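Local coordinates for zinc uptake regulation protein (Escherichia coli, PDB 4MTE) that represses zinc-uptake genes by binding their operator DNA with zinc as its cofactor, at residues D[3-13]-D[86-94]; D[43-51]-D[60-68]. All blocks are in the same frame, centred on the assembly; numbering follows the deposited sequence.

Contact 1 (D[3-13]-D[86-94]). With ZN (zinc ion), chain N.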
loop_
_atom_site.group_PDB
_atom_site.type_symbol
_atom_site.label_atom_id
_atom_site.label_comp_id
_atom_site.label_asym_id
_atom_site.label_seq_id
_atom_site.Cartn_x
_atom_site.Cartn_y
_atom_site.Cartn_z
ATOM N N LYS D 3 41.617 12.149 -5.178
ATOM C CA LYS D 3 40.958 10.999 -4.567
ATOM C C LYS D 3 41.106 9.728 -5.394
ATOM O O LYS D 3 41.495 9.768 -6.563
ATOM C CB LYS D 3 39.471 11.290 -4.353
ATOM C CG LYS D 3 39.180 12.229 -3.196
ATOM C CD LYS D 3 39.413 11.543 -1.858
ATOM C CE LYS D 3 39.031 12.446 -0.696
ATOM N NZ LYS D 3 39.196 11.771 0.620
ATOM N N THR D 4 40.781 8.600 -4.772
ATOM C CA THR D 4 40.868 7.301 -5.424
ATOM C C THR D 4 39.786 7.170 -6.490
ATOM O O THR D 4 38.628 7.516 -6.262
ATOM C CB THR D 4 40.712 6.152 -4.404
ATOM O OG1 THR D 4 41.593 6.365 -3.295
ATOM C CG2 THR D 4 41.025 4.808 -5.047
ATOM N N THR D 5 40.176 6.665 -7.656
ATOM C CA THR D 5 39.241 6.452 -8.752
ATOM C C THR D 5 38.322 5.283 -8.423
ATOM O O THR D 5 38.641 4.447 -7.578
ATOM C CB THR D 5 39.986 6.158 -10.074
ATOM O OG1 THR D 5 40.950 7.187 -10.323
ATOM C CG2 THR D 5 39.018 6.079 -11.262
ATOM N N THR D 6 37.177 5.243 -9.093
ATOM C CA THR D 6 36.208 4.167 -8.934
ATOM C C THR D 6 36.816 2.786 -9.207
ATOM O O THR D 6 36.552 1.837 -8.476
ATOM C CB THR D 6 34.997 4.404 -9.865
ATOM O OG1 THR D 6 34.328 5.608 -9.473
ATOM C CG2 THR D 6 34.017 3.258 -9.798
ATOM N N GLN D 7 37.628 2.680 -10.255
ATOM C CA GLN D 7 38.216 1.399 -10.656
ATOM C C GLN D 7 39.276 0.912 -9.665
ATOM O O GLN D 7 39.379 -0.291 -9.360
ATOM C CB GLN D 7 38.825 1.526 -12.057
ATOM C CG GLN D 7 37.807 1.859 -13.137
ATOM C CD GLN D 7 36.689 0.836 -13.216
ATOM O OE1 GLN D 7 35.508 1.184 -13.180
ATOM N NE2 GLN D 7 37.059 -0.436 -13.323
ATOM N N GLU D 8 40.066 1.859 -9.169
ATOM C CA GLU D 8 41.084 1.573 -8.170
ATOM C C GLU D 8 40.434 0.964 -6.930
ATOM O O GLU D 8 40.996 0.066 -6.302
ATOM C CB GLU D 8 41.844 2.854 -7.814
ATOM C CG GLU D 8 42.604 3.464 -8.991
ATOM C CD GLU D 8 43.314 4.760 -8.641
ATOM O OE1 GLU D 8 42.732 5.581 -7.900
ATOM O OE2 GLU D 8 44.455 4.958 -9.106
ATOM N N LEU D 9 39.240 1.443 -6.591
ATOM C CA LEU D 9 38.491 0.902 -5.463
ATOM C C LEU D 9 38.128 -0.561 -5.704
ATOM O O LEU D 9 38.177 -1.376 -4.782
ATOM C CB LEU D 9 37.219 1.719 -5.209
ATOM C CG LEU D 9 37.382 3.114 -4.600
ATOM C CD1 LEU D 9 36.029 3.811 -4.509
ATOM C CD2 LEU D 9 38.044 3.051 -3.227
ATOM N N LEU D 10 37.770 -0.892 -6.941
ATOM C CA LEU D 10 37.391 -2.260 -7.285
ATOM C C LEU D 10 38.598 -3.185 -7.201
ATOM O O LEU D 10 38.534 -4.259 -6.591
ATOM C CB LEU D 10 36.794 -2.314 -8.691
ATOM C CG LEU D 10 35.638 -1.348 -8.949
ATOM C CD1 LEU D 10 35.147 -1.470 -10.385
ATOM C CD2 LEU D 10 34.497 -1.571 -7.959
ATOM N N ALA D 11 39.700 -2.763 -7.814
ATOM C CA ALA D 11 40.948 -3.518 -7.721
ATOM C C ALA D 11 41.306 -3.731 -6.248
ATOM O O ALA D 11 41.587 -4.855 -5.799
ATOM C CB ALA D 11 42.066 -2.775 -8.434
ATOM N N GLN D 12 41.269 -2.631 -5.504
ATOM C CA GLN D 12 41.539 -2.635 -4.074
ATOM C C GLN D 12 40.598 -3.594 -3.340
ATOM O O GLN D 12 41.017 -4.310 -2.431
ATOM C CB GLN D 12 41.394 -1.214 -3.514
ATOM C CG GLN D 12 41.738 -1.073 -2.035
ATOM C CD GLN D 12 43.190 -1.389 -1.716
ATOM O OE1 GLN D 12 43.493 -1.953 -0.665
ATOM N NE2 GLN D 12 44.096 -1.012 -2.615
ATOM N N ALA D 13 39.331 -3.612 -3.743
ATOM C CA ALA D 13 38.342 -4.503 -3.139
ATOM C C ALA D 13 38.719 -5.963 -3.371
ATOM O O ALA D 13 38.742 -6.764 -2.433
ATOM C CB ALA D 13 36.950 -4.222 -3.702
ATOM N N VAL D 86 25.032 2.752 -1.013
ATOM C CA VAL D 86 26.030 3.499 -1.767
ATOM C C VAL D 86 27.433 2.944 -1.558
ATOM O O VAL D 86 27.780 2.469 -0.476
ATOM C CB VAL D 86 26.006 5.002 -1.400
ATOM C CG1 VAL D 86 26.487 5.224 0.036
ATOM C CG2 VAL D 86 26.837 5.804 -2.395
ATOM N N LEU D 87 28.234 3.009 -2.616
ATOM C CA LEU D 87 29.627 2.606 -2.549
ATOM C C LEU D 87 30.374 3.520 -1.586
ATOM O O LEU D 87 30.113 4.722 -1.527
ATOM C CB LEU D 87 30.260 2.683 -3.939
ATOM C CG LEU D 87 31.704 2.195 -4.070
ATOM C CD1 LEU D 87 31.797 0.694 -3.825
ATOM C CD2 LEU D 87 32.254 2.556 -5.440
ATOM N N CYS D 88 31.286 2.939 -0.815
ATOM C CA CYS D 88 32.180 3.715 0.032
ATOM C C CYS D 88 33.402 4.130 -0.779
ATOM O O CYS D 88 34.066 3.285 -1.379
ATOM C CB CYS D 88 32.618 2.890 1.240
ATOM S SG CYS D 88 33.901 3.679 2.221
ATOM N N HIS D 89 33.689 5.428 -0.802
ATOM C CA HIS D 89 34.842 5.954 -1.529
ATOM C C HIS D 89 35.993 6.230 -0.569
ATOM O O HIS D 89 36.845 7.074 -0.840
ATOM C CB HIS D 89 34.459 7.237 -2.272
ATOM C CG HIS D 89 33.353 7.051 -3.265
ATOM N ND1 HIS D 89 33.582 6.695 -4.576
ATOM C CD2 HIS D 89 32.011 7.170 -3.134
ATOM C CE1 HIS D 89 32.426 6.602 -5.211
ATOM N NE2 HIS D 89 31.458 6.885 -4.360
ATOM N N LEU D 90 36.017 5.501 0.545
ATOM C CA LEU D 90 36.982 5.744 1.614
ATOM C C LEU D 90 37.420 4.464 2.327
ATOM O O LEU D 90 37.848 4.521 3.477
ATOM C CB LEU D 90 36.378 6.688 2.659
ATOM C CG LEU D 90 35.907 8.072 2.214
ATOM C CD1 LEU D 90 35.170 8.743 3.364
ATOM C CD2 LEU D 90 37.080 8.925 1.754
ATOM N N PHE D 91 37.313 3.315 1.664
ATOM C CA PHE D 91 37.680 2.052 2.307
ATOM C C PHE D 91 39.129 1.652 2.017
ATOM O O PHE D 91 39.596 0.614 2.486
ATOM C CB PHE D 91 36.703 0.923 1.932
ATOM C CG PHE D 91 36.730 0.529 0.476
ATOM C CD1 PHE D 91 37.800 -0.173 -0.053
ATOM C CD2 PHE D 91 35.663 0.831 -0.355
ATOM C CE1 PHE D 91 37.817 -0.540 -1.385
ATOM C CE2 PHE D 91 35.676 0.461 -1.686
ATOM C CZ PHE D 91 36.753 -0.226 -2.200
ATOM N N ASP D 92 39.833 2.477 1.248
ATOM C CA ASP D 92 41.253 2.250 0.981
ATOM C C ASP D 92 42.090 2.559 2.223
ATOM O O ASP D 92 43.209 2.064 2.369
ATOM C CB ASP D 92 41.732 3.087 -0.213
ATOM C CG ASP D 92 41.295 4.537 -0.128
ATOM O OD1 ASP D 92 40.301 4.822 0.572
ATOM O OD2 ASP D 92 41.942 5.391 -0.770
ATOM N N GLN D 93 41.535 3.380 3.110
ATOM C CA GLN D 93 42.143 3.672 4.404
ATOM C C GLN D 93 41.570 2.708 5.440
ATOM O O GLN D 93 40.624 1.976 5.142
ATOM C CB GLN D 93 41.845 5.121 4.806
ATOM C CG GLN D 93 40.363 5.460 4.869
ATOM C CD GLN D 93 40.095 6.830 5.461
ATOM O OE1 GLN D 93 39.199 6.997 6.289
ATOM N NE2 GLN D 93 40.867 7.823 5.032
ATOM N N PRO D 94 42.142 2.688 6.658
ATOM C CA PRO D 94 41.498 1.908 7.722
ATOM C C PRO D 94 40.063 2.369 7.962
ATOM O O PRO D 94 39.741 3.516 7.647
ATOM C CB PRO D 94 42.380 2.181 8.951
ATOM C CG PRO D 94 43.249 3.350 8.577
ATOM C CD PRO D 94 43.426 3.255 7.101
HETATM ZN ZN ZN N . 32.770 4.952 3.667
#

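Contact 2 (D[43-51]-D[60-68]). With nucleotides of chain F; nucleotides of chain E.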
loop_
_atom_site.group_PDB
_atom_site.type_symbol
_atom_site.label_atom_id
_atom_site.label_comp_id
_atom_site.label_asym_id
_atom_site.label_seq_id
_atom_site.Cartn_x
_atom_site.Cartn_y
_atom_site.Cartn_z
ATOM N N SER D 43 18.690 1.880 -4.737
ATOM C CA SER D 43 17.858 0.946 -3.990
ATOM C C SER D 43 18.177 -0.486 -4.397
ATOM O O SER D 43 18.731 -0.729 -5.470
ATOM C CB SER D 43 16.379 1.219 -4.251
ATOM O OG SER D 43 15.987 0.661 -5.491
ATOM N N ALA D 44 17.804 -1.431 -3.542
ATOM C CA ALA D 44 18.084 -2.843 -3.775
ATOM C C ALA D 44 17.405 -3.356 -5.044
ATOM O O ALA D 44 18.011 -4.084 -5.830
ATOM C CB ALA D 44 17.650 -3.666 -2.571
ATOM N N TYR D 45 16.151 -2.969 -5.249
ATOM C CA TYR D 45 15.384 -3.454 -6.397
ATOM C C TYR D 45 15.773 -2.769 -7.709
ATOM O O TYR D 45 15.674 -3.372 -8.778
ATOM C CB TYR D 45 13.882 -3.328 -6.134
ATOM C CG TYR D 45 13.346 -4.476 -5.310
ATOM C CD1 TYR D 45 12.654 -5.524 -5.903
ATOM C CD2 TYR D 45 13.562 -4.530 -3.939
ATOM C CE1 TYR D 45 12.175 -6.583 -5.150
ATOM C CE2 TYR D 45 13.088 -5.585 -3.181
ATOM C CZ TYR D 45 12.397 -6.611 -3.790
ATOM O OH TYR D 45 11.923 -7.663 -3.037
ATOM N N ASP D 46 16.221 -1.521 -7.633
ATOM C CA ASP D 46 16.786 -0.859 -8.805
ATOM C C ASP D 46 18.057 -1.600 -9.207
ATOM O O ASP D 46 18.279 -1.915 -10.381
ATOM C CB ASP D 46 17.111 0.606 -8.499
ATOM C CG ASP D 46 15.869 1.468 -8.355
ATOM O OD1 ASP D 46 14.803 1.083 -8.881
ATOM O OD2 ASP D 46 15.967 2.540 -7.720
ATOM N N LEU D 47 18.881 -1.890 -8.205
ATOM C CA LEU D 47 20.121 -2.628 -8.398
ATOM C C LEU D 47 19.807 -4.012 -8.951
ATOM O O LEU D 47 20.505 -4.521 -9.831
ATOM C CB LEU D 47 20.852 -2.748 -7.063
ATOM C CG LEU D 47 22.291 -3.254 -7.064
ATOM C CD1 LEU D 47 23.202 -2.351 -7.893
ATOM C CD2 LEU D 47 22.766 -3.337 -5.622
ATOM N N LEU D 48 18.741 -4.610 -8.430
ATOM C CA LEU D 48 18.255 -5.890 -8.925
ATOM C C LEU D 48 17.900 -5.768 -10.402
ATOM O O LEU D 48 18.299 -6.602 -11.212
ATOM C CB LEU D 48 17.029 -6.341 -8.132
ATOM C CG LEU D 48 16.356 -7.643 -8.573
ATOM C CD1 LEU D 48 17.339 -8.809 -8.591
ATOM C CD2 LEU D 48 15.177 -7.945 -7.658
ATOM N N ASP D 49 17.155 -4.719 -10.745
ATOM C CA ASP D 49 16.768 -4.471 -12.132
ATOM C C ASP D 49 17.993 -4.309 -13.034
ATOM O O ASP D 49 18.022 -4.840 -14.142
ATOM C CB ASP D 49 15.871 -3.231 -12.239
ATOM C CG ASP D 49 14.453 -3.481 -11.746
ATOM O OD1 ASP D 49 13.973 -4.630 -11.844
ATOM O OD2 ASP D 49 13.813 -2.519 -11.270
ATOM N N LEU D 50 19.000 -3.579 -12.563
ATOM C CA LEU D 50 20.249 -3.452 -13.314
ATOM C C LEU D 50 20.916 -4.812 -13.489
ATOM O O LEU D 50 21.364 -5.162 -14.580
ATOM C CB LEU D 50 21.220 -2.512 -12.600
ATOM C CG LEU D 50 20.833 -1.036 -12.515
ATOM C CD1 LEU D 50 21.920 -0.265 -11.775
ATOM C CD2 LEU D 50 20.588 -0.442 -13.900
ATOM N N LEU D 51 20.973 -5.572 -12.403
ATOM C CA LEU D 51 21.636 -6.870 -12.399
ATOM C C LEU D 51 20.964 -7.870 -13.343
ATOM O O LEU D 51 21.579 -8.857 -13.747
ATOM C CB LEU D 51 21.655 -7.427 -10.974
ATOM C CG LEU D 51 22.498 -8.674 -10.701
ATOM C CD1 LEU D 51 23.981 -8.401 -10.936
ATOM C CD2 LEU D 51 22.250 -9.159 -9.282
ATOM N N PRO D 60 15.728 -11.077 -5.559
ATOM C CA PRO D 60 16.159 -10.218 -4.444
ATOM C C PRO D 60 17.218 -10.827 -3.506
ATOM O O PRO D 60 18.154 -10.113 -3.133
ATOM C CB PRO D 60 14.854 -9.948 -3.685
ATOM C CG PRO D 60 13.770 -10.146 -4.700
ATOM C CD PRO D 60 14.264 -11.238 -5.593
ATOM N N PRO D 61 17.077 -12.111 -3.125
ATOM C CA PRO D 61 18.079 -12.733 -2.249
ATOM C C PRO D 61 19.500 -12.557 -2.773
ATOM O O PRO D 61 20.433 -12.383 -1.993
ATOM C CB PRO D 61 17.697 -14.213 -2.276
ATOM C CG PRO D 61 16.234 -14.221 -2.562
ATOM C CD PRO D 61 16.003 -13.056 -3.483
ATOM N N THR D 62 19.650 -12.594 -4.092
ATOM C CA THR D 62 20.946 -12.427 -4.738
ATOM C C THR D 62 21.544 -11.075 -4.357
ATOM O O THR D 62 22.650 -10.981 -3.801
ATOM C CB THR D 62 20.785 -12.487 -6.270
ATOM O OG1 THR D 62 19.901 -13.561 -6.616
ATOM C CG2 THR D 62 22.123 -12.689 -6.952
ATOM N N VAL D 63 20.780 -10.031 -4.651
ATOM C CA VAL D 63 21.185 -8.662 -4.382
ATOM C C VAL D 63 21.434 -8.452 -2.896
ATOM O O VAL D 63 22.437 -7.863 -2.509
ATOM C CB VAL D 63 20.106 -7.670 -4.871
ATOM C CG1 VAL D 63 20.502 -6.224 -4.560
ATOM C CG2 VAL D 63 19.867 -7.853 -6.364
ATOM N N TYR D 64 20.522 -8.941 -2.065
ATOM C CA TYR D 64 20.621 -8.724 -0.623
ATOM C C TYR D 64 21.793 -9.478 0.011
ATOM O O TYR D 64 22.453 -8.966 0.915
ATOM C CB TYR D 64 19.293 -9.071 0.055
ATOM C CG TYR D 64 18.307 -7.927 -0.010
ATOM C CD1 TYR D 64 18.326 -6.919 0.944
ATOM C CD2 TYR D 64 17.373 -7.836 -1.034
ATOM C CE1 TYR D 64 17.439 -5.861 0.888
ATOM C CE2 TYR D 64 16.480 -6.780 -1.097
ATOM C CZ TYR D 64 16.519 -5.795 -0.134
ATOM O OH TYR D 64 15.631 -4.740 -0.192
ATOM N N ARG D 65 22.056 -10.686 -0.475
ATOM C CA ARG D 65 23.224 -11.445 -0.048
ATOM C C ARG D 65 24.482 -10.673 -0.419
ATOM O O ARG D 65 25.355 -10.427 0.428
ATOM C CB ARG D 65 23.238 -12.816 -0.722
ATOM C CG ARG D 65 22.276 -13.813 -0.108
ATOM C CD ARG D 65 22.012 -14.983 -1.039
ATOM N NE ARG D 65 21.167 -15.996 -0.412
ATOM C CZ ARG D 65 20.571 -16.988 -1.066
ATOM N NH1 ARG D 65 20.714 -17.107 -2.379
ATOM N NH2 ARG D 65 19.825 -17.860 -0.406
ATOM N N ALA D 66 24.563 -10.285 -1.690
ATOM C CA ALA D 66 25.683 -9.486 -2.173
ATOM C C ALA D 66 25.882 -8.258 -1.286
ATOM O O ALA D 66 26.979 -8.009 -0.790
ATOM C CB ALA D 66 25.454 -9.068 -3.619
ATOM N N LEU D 67 24.805 -7.515 -1.063
ATOM C CA LEU D 67 24.863 -6.295 -0.267
ATOM C C LEU D 67 25.302 -6.571 1.167
ATOM O O LEU D 67 26.083 -5.807 1.731
ATOM C CB LEU D 67 23.508 -5.583 -0.277
ATOM C CG LEU D 67 23.147 -4.862 -1.579
ATOM C CD1 LEU D 67 21.684 -4.428 -1.564
ATOM C CD2 LEU D 67 24.063 -3.661 -1.816
ATOM N N ASP D 68 24.806 -7.656 1.755
ATOM C CA ASP D 68 25.220 -8.042 3.102
ATOM C C ASP D 68 26.726 -8.272 3.142
ATOM O O ASP D 68 27.418 -7.762 4.023
ATOM C CB ASP D 68 24.492 -9.310 3.557
ATOM C CG ASP D 68 23.051 -9.054 3.951
ATOM O OD1 ASP D 68 22.754 -7.958 4.472
ATOM O OD2 ASP D 68 22.212 -9.956 3.747
ATOM P P DA F 21 15.574 -2.343 2.507
ATOM O OP1 DA F 21 16.227 -1.702 3.667
ATOM O OP2 DA F 21 16.219 -2.322 1.176
ATOM O "O5'" DA F 21 15.301 -3.865 2.890
ATOM C "C5'" DA F 21 14.631 -4.122 4.107
ATOM C "C4'" DA F 21 14.383 -5.607 4.293
ATOM O "O4'" DA F 21 13.452 -6.075 3.290
ATOM C "C3'" DA F 21 15.608 -6.508 4.160
ATOM O "O3'" DA F 21 15.943 -6.963 5.460
ATOM C "C2'" DA F 21 15.175 -7.633 3.211
ATOM C "C1'" DA F 21 13.662 -7.463 3.161
ATOM N N9 DA F 21 13.002 -7.920 1.943
ATOM C C8 DA F 21 13.036 -7.355 0.697
ATOM N N7 DA F 21 12.319 -8.002 -0.196
ATOM C C5 DA F 21 11.775 -9.057 0.519
ATOM C C6 DA F 21 10.919 -10.117 0.164
ATOM N N6 DA F 21 10.420 -10.314 -1.062
ATOM N N1 DA F 21 10.586 -10.984 1.136
ATOM C C2 DA F 21 11.066 -10.813 2.370
ATOM N N3 DA F 21 11.872 -9.862 2.824
ATOM C C4 DA F 21 12.188 -9.015 1.838
ATOM P P DT F 20 11.778 0.934 -2.170
ATOM O OP1 DT F 20 12.541 2.158 -1.834
ATOM O OP2 DT F 20 11.961 0.286 -3.487
ATOM O "O5'" DT F 20 12.063 -0.158 -1.039
ATOM C "C5'" DT F 20 11.955 0.235 0.322
ATOM C "C4'" DT F 20 12.097 -0.956 1.252
ATOM O "O4'" DT F 20 11.045 -1.924 0.989
ATOM C "C3'" DT F 20 13.418 -1.717 1.124
ATOM O "O3'" DT F 20 14.107 -1.699 2.373
ATOM C "C2'" DT F 20 12.991 -3.125 0.717
ATOM C "C1'" DT F 20 11.584 -3.192 1.288
ATOM N N1 DT F 20 10.754 -4.284 0.703
ATOM C C2 DT F 20 10.291 -5.294 1.521
ATOM O O2 DT F 20 10.508 -5.358 2.719
ATOM N N3 DT F 20 9.549 -6.243 0.871
ATOM C C4 DT F 20 9.228 -6.292 -0.474
ATOM O O4 DT F 20 8.548 -7.198 -0.952
ATOM C C5 DT F 20 9.746 -5.207 -1.271
ATOM C C7 DT F 20 9.472 -5.141 -2.747
ATOM C C6 DT F 20 10.476 -4.270 -0.651
ATOM P P DT E 6 27.482 -16.627 -4.625
ATOM O OP1 DT E 6 28.218 -16.072 -5.782
ATOM O OP2 DT E 6 26.962 -15.709 -3.586
ATOM O "O5'" DT E 6 26.271 -17.505 -5.180
ATOM C "C5'" DT E 6 26.593 -18.667 -5.940
ATOM C "C4'" DT E 6 25.347 -19.387 -6.415
ATOM O "O4'" DT E 6 24.835 -20.215 -5.342
ATOM C "C3'" DT E 6 24.205 -18.477 -6.860
ATOM O "O3'" DT E 6 23.853 -18.837 -8.190
ATOM C "C2'" DT E 6 23.108 -18.721 -5.822
ATOM C "C1'" DT E 6 23.428 -20.124 -5.323
ATOM N N1 DT E 6 22.990 -20.454 -3.929
ATOM C C2 DT E 6 22.259 -21.600 -3.724
ATOM O O2 DT E 6 21.928 -22.374 -4.607
ATOM N N3 DT E 6 21.922 -21.817 -2.418
ATOM C C4 DT E 6 22.216 -21.047 -1.310
ATOM O O4 DT E 6 21.840 -21.372 -0.181
ATOM C C5 DT E 6 22.988 -19.859 -1.594
ATOM C C7 DT E 6 23.386 -18.925 -0.486
ATOM C C6 DT E 6 23.334 -19.628 -2.872
#

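Contact 1 (D[3-13]-D[86-94])
Leu9 and Phe91 form the tight half of this contact, where the first turns of helix 6-20 lie over the chain leaving strand 84-87. The leucine fork divides the work. CD2 sits over one face of the Phe91 ring in a CH-pi contact, 4.0 Å from the centroid and 23° off the ring normal. CD1 lies 3.7 Å from Cys88 O and also packs against Leu87 CD2 and His89 ND1. The Phe91 ring meets Leu9 a second time: the backbone O of Leu9 lies at its edge, in the ring plane, 3.2 Å from Phe91 CZ, so the weakly positive rim faces an oxygen already bonded to Ala13 N in the helix. Phe91 can get there because chi1 of 66° places CG between its own backbone N and carbonyl carbon, turning the ring toward the helix. A flat aromatic suits this slot: Gln12 CG and Ala13 N approach it obliquely, and Phe75 meets it from the rest of the fold.

Toward solvent the packing gives way to a few polar touches. Thr4 OG1 donates to Asp92 OD2 at 2.7 Å, coming from above the carboxylate, 49° out of its plane; threonine and aspartate, short and polar, suit a place where the interface opens toward solvent. Beyond it, Lys3 NZ merely brushes Leu90 CD2 at 3.7 Å, its long chain staying at the surface.

Behind this interface Cys88 SG binds zinc at 2.2 Å, with His77, His96 and Glu111 as the other protein ligands, and accepts a weak bond from Leu90 N. An N-terminal helix packed beside a metal-binding linker, where the winged-helix domain passes into the dimerisation domain, is characteristic of Fur-family repressors.

Contact 2 (D[43-51]-D[60-68])
Val63 is a knob from helix 60-72 set among Ala44, Leu47, Leu48 and Leu51 of helix 44-52. The segment axes pass 9.4 Å apart with 112° between their directions. Valine suits the hole because its two short branches fill it: CG1 meets Leu47 CD2 at 3.8 Å, CG2 meets Leu48 CD1 at 3.5 Å.

Tyr64 carries the contact from this core to the DNA. Its CB starts it along the flank of its helix, with chi1 of -83° sending CG away from the carbonyl carbon. Further out, CD1 and CE1 run beside C2' and O5' of DA21 of chain F, C2' lying over one ring face. On the other branch CE2 comes 3.6 Å from Ala44 CB and also meets C8 of DA21; CZ is closer still to that methyl, small enough to admit the ring. At the tip, OH lies 2.8 Å from OP2 of DA21, with O5' also near its single proton. A phenylalanine in place of Tyr64 would probably leave that phosphate oxygen without its hydroxyl partner and slacken the hold on the backbone.

Tyr45, with Pro60 CG against its OH, gives a hydrogen bond of 2.9 Å from OH to N7 of DA21 and lays its face against the methyl C7 of DT20 of chain F. The methyl C7 of DT6 of chain E lies 3.5 Å above one face of the Arg65 guanidinium and Pro61 CB over the opposite face, while NH2 hydrogen-bonds O6 of a guanine base. A helix-turn-helix interface with no hydrogen bond across it thus positions polar tips that read base edges and methyls and grip the phosphate backbone.

Overall arrangement
The chain runs through 3-13, then both halves of contact 2 (43-51 and 60-68), and returns at 86-94 to complete contact 1. Contact 2 lies within the winged-helix domain, and contact 1 at its edge, where the chain leaves for the dimerisation domain; their centres are about 20 Å apart and their nearest atoms about 7 Å, without touching. Helix 26-36 joins them: Leu32 meets Ala13 and Leu87 on the contact 1 side, and Met35 meets Leu47 and Leu67 on the other. Strand 84-87 is shared as well, since Tyr85 packs on Tyr64 and Leu67. The zinc-binding linker and the DNA-reading helix are therefore parts of one packed unit, consistent with zinc controlling how the domain is presented to its operator.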